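Long-range contact in succinylglutamate desuccinylase/aspartoacylase (Ruegeria sp. TM1040, PDB 3NA6), which probably hydrolyses an N-acyl amino acid, as expected of the succinylglutamate desuccinylase/aspartoacylase family of zinc-dependent hydrolases: residues Ala48-Leu53 with Met137-Val142. Residues are numbered along the deposited sequence; the frame is centred on the assembly and turned at random.
Sequences AGKTAL and MADVAV
Asp139 reaches across to the backbone of Thr51, where Asp139 OD2 accepts the Thr51 N-H (N to OD2 2.9 Å) along a nearly straight path (171° at the hydrogen). The lone pair used is the anti one, turned away from OD1, and chi1 of -58° sets CG beside Asp139's own backbone N. Asp139 N in turn donates to Thr51 O at 2.9 Å, so side chain and main chain of Asp139 grip both polar backbone atoms of Thr51; Val140 N adds a weak bond to the same carbonyl. Thr51 CB comes within 3.4 Å of Met137 O, with CG2 beside it; OG1 is hydrogen-bonded to Arg84 NE. Further along, Leu53 N to Val140 O (3.0 Å) and Val142 N to Leu53 O (2.9 Å) give parallel pairing. On one face Val140 CG2 meets Ala52 CB at 3.6 Å, and the Lys50 side chain crosses that of Val140 at about a right angle, CD against CG1; on the other Leu53 CB touches Ala138 CB at 3.9 Å, with Phe130 and Leu134 of helix 122-134 packing on Leu53. Strands 51-55 and 140-143 thus pair within the central mixed sheet of the alpha/beta catalytic domain characteristic of zinc carboxypeptidase-like enzymes.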
ATOM      1  N   ALA A  48     -25.116 -29.383  35.791  1.00 27.00           N
ATOM      2  CA  ALA A  48     -24.345 -28.712  36.814  1.00 25.90           C
ATOM      3  C   ALA A  48     -22.868 -28.955  36.593  1.00 25.53           C
ATOM      4  O   ALA A  48     -22.430 -30.099  36.373  1.00 27.41           O
ATOM      5  CB  ALA A  48     -24.784 -29.212  38.194  1.00 24.83           C
ATOM      6  N   GLY A  49     -22.092 -27.877  36.648  1.00 24.61           N
ATOM      7  CA  GLY A  49     -20.647 -28.012  36.642  1.00 25.60           C
ATOM      8  C   GLY A  49     -19.912 -26.728  36.372  1.00 24.83           C
ATOM      9  O   GLY A  49     -20.506 -25.640  36.289  1.00 21.85           O
ATOM     10  N   LYS A  50     -18.607 -26.873  36.193  1.00 23.11           N
ATOM     11  CA  LYS A  50     -17.765 -25.746  35.868  1.00 21.99           C
ATOM     12  C   LYS A  50     -18.130 -25.132  34.515  1.00 22.81           C
ATOM     13  O   LYS A  50     -18.717 -25.791  33.614  1.00 21.31           O
ATOM     14  CB  LYS A  50     -16.303 -26.182  35.810  1.00 23.03           C
ATOM     15  CG  LYS A  50     -15.651 -26.612  37.119  1.00 25.30           C
ATOM     16  CD  LYS A  50     -14.154 -26.697  36.913  1.00 29.88           C
ATOM     17  CE  LYS A  50     -13.487 -27.665  37.861  1.00 36.22           C
ATOM     18  NZ  LYS A  50     -13.230 -27.093  39.186  1.00 30.52           N
ATOM     19  N   THR A  51     -17.776 -23.851  34.385  1.00 21.65           N
ATOM     20  CA  THR A  51     -17.771 -23.178  33.112  1.00 20.46           C
ATOM     21  C   THR A  51     -16.332 -23.089  32.675  1.00 22.13           C
ATOM     22  O   THR A  51     -15.476 -22.688  33.466  1.00 20.88           O
ATOM     23  CB  THR A  51     -18.348 -21.761  33.207  1.00 22.95           C
ATOM     24  OG1 THR A  51     -19.750 -21.831  33.520  1.00 22.01           O
ATOM     25  CG2 THR A  51     -18.103 -20.993  31.852  1.00 19.91           C
ATOM     26  N   ALA A  52     -16.062 -23.497  31.434  1.00 22.17           N
ATOM     27  CA  ALA A  52     -14.755 -23.324  30.810  1.00 21.02           C
ATOM     28  C   ALA A  52     -14.878 -22.325  29.670  1.00 22.22           C
ATOM     29  O   ALA A  52     -15.800 -22.402  28.841  1.00 22.27           O
ATOM     30  CB  ALA A  52     -14.188 -24.645  30.298  1.00 17.16           C
ATOM     31  N   LEU A  53     -13.927 -21.392  29.645  1.00 22.59           N
ATOM     32  CA  LEU A  53     -13.764 -20.446  28.571  1.00 21.87           C
ATOM     33  C   LEU A  53     -12.597 -20.892  27.701  1.00 22.12           C
ATOM     34  O   LEU A  53     -11.437 -20.953  28.142  1.00 22.33           O
ATOM     35  CB  LEU A  53     -13.543 -19.047  29.120  1.00 23.25           C
ATOM     36  CG  LEU A  53     -13.464 -17.884  28.104  1.00 22.54           C
ATOM     37  CD1 LEU A  53     -14.761 -17.735  27.267  1.00 23.76           C
ATOM     38  CD2 LEU A  53     -13.130 -16.581  28.837  1.00 20.67           C
HETATM   39  N   MSE A 137     -17.419 -15.210  34.615  0.50 24.77           N
HETATM   40  CA  MSE A 137     -18.383 -16.292  34.609  0.50 24.74           C
HETATM   41  C   MSE A 137     -17.713 -17.626  34.395  0.50 24.63           C
HETATM   42  O   MSE A 137     -18.378 -18.649  34.463  0.50 25.12           O
HETATM   43  CB  MSE A 137     -19.441 -16.045  33.545  0.50 25.19           C
HETATM   44  CG  MSE A 137     -20.337 -14.874  33.885  0.50 23.75           C
HETATM   45 SE   MSE A 137     -21.890 -14.852  32.746  0.38 28.41          SE
HETATM   46  CE  MSE A 137     -21.075 -15.550  31.080  0.50 12.60           C
ATOM     47  N   ALA A 138     -16.398 -17.632  34.168  1.00 24.19           N
ATOM     48  CA  ALA A 138     -15.660 -18.889  33.988  1.00 24.97           C
ATOM     49  C   ALA A 138     -14.954 -19.341  35.245  1.00 25.68           C
ATOM     50  O   ALA A 138     -14.410 -18.523  35.982  1.00 23.59           O
ATOM     51  CB  ALA A 138     -14.627 -18.761  32.857  1.00 23.28           C
ATOM     52  N   ASP A 139     -14.872 -20.659  35.428  1.00 26.66           N
ATOM     53  CA  ASP A 139     -14.031 -21.232  36.482  1.00 26.13           C
ATOM     54  C   ASP A 139     -12.616 -21.548  36.000  1.00 24.91           C
ATOM     55  O   ASP A 139     -11.621 -21.445  36.766  1.00 23.60           O
ATOM     56  CB  ASP A 139     -14.722 -22.482  37.005  1.00 27.50           C
ATOM     57  CG  ASP A 139     -16.106 -22.174  37.530  1.00 28.77           C
ATOM     58  OD1 ASP A 139     -16.195 -21.438  38.530  1.00 35.34           O
ATOM     59  OD2 ASP A 139     -17.097 -22.602  36.906  1.00 24.57           O
ATOM     60  N   VAL A 140     -12.523 -21.913  34.728  1.00 22.30           N
ATOM     61  CA  VAL A 140     -11.244 -22.316  34.127  1.00 19.81           C
ATOM     62  C   VAL A 140     -11.155 -21.760  32.726  1.00 20.25           C
ATOM     63  O   VAL A 140     -12.177 -21.373  32.123  1.00 23.08           O
ATOM     64  CB  VAL A 140     -11.105 -23.860  34.128  1.00 21.58           C
ATOM     65  CG1 VAL A 140     -11.253 -24.371  35.544  1.00 21.18           C
ATOM     66  CG2 VAL A 140     -12.152 -24.523  33.207  1.00 20.56           C
ATOM     67  N   ALA A 141      -9.941 -21.668  32.204  1.00 21.89           N
ATOM     68  CA  ALA A 141      -9.712 -21.195  30.828  1.00 22.29           C
ATOM     69  C   ALA A 141      -8.687 -22.082  30.119  1.00 21.65           C
ATOM     70  O   ALA A 141      -7.716 -22.517  30.722  1.00 19.90           O
ATOM     71  CB  ALA A 141      -9.227 -19.744  30.806  1.00 21.04           C
ATOM     72  N   VAL A 142      -8.907 -22.294  28.826  1.00 22.80           N
ATOM     73  CA  VAL A 142      -7.958 -22.959  27.931  1.00 20.64           C
ATOM     74  C   VAL A 142      -7.710 -22.040  26.761  1.00 21.86           C
ATOM     75  O   VAL A 142      -8.650 -21.671  26.056  1.00 23.66           O
ATOM     76  CB  VAL A 142      -8.458 -24.336  27.419  1.00 23.69           C
ATOM     77  CG1 VAL A 142      -7.355 -25.006  26.598  1.00 22.52           C
ATOM     78  CG2 VAL A 142      -8.870 -25.206  28.574  1.00 24.27           C
TER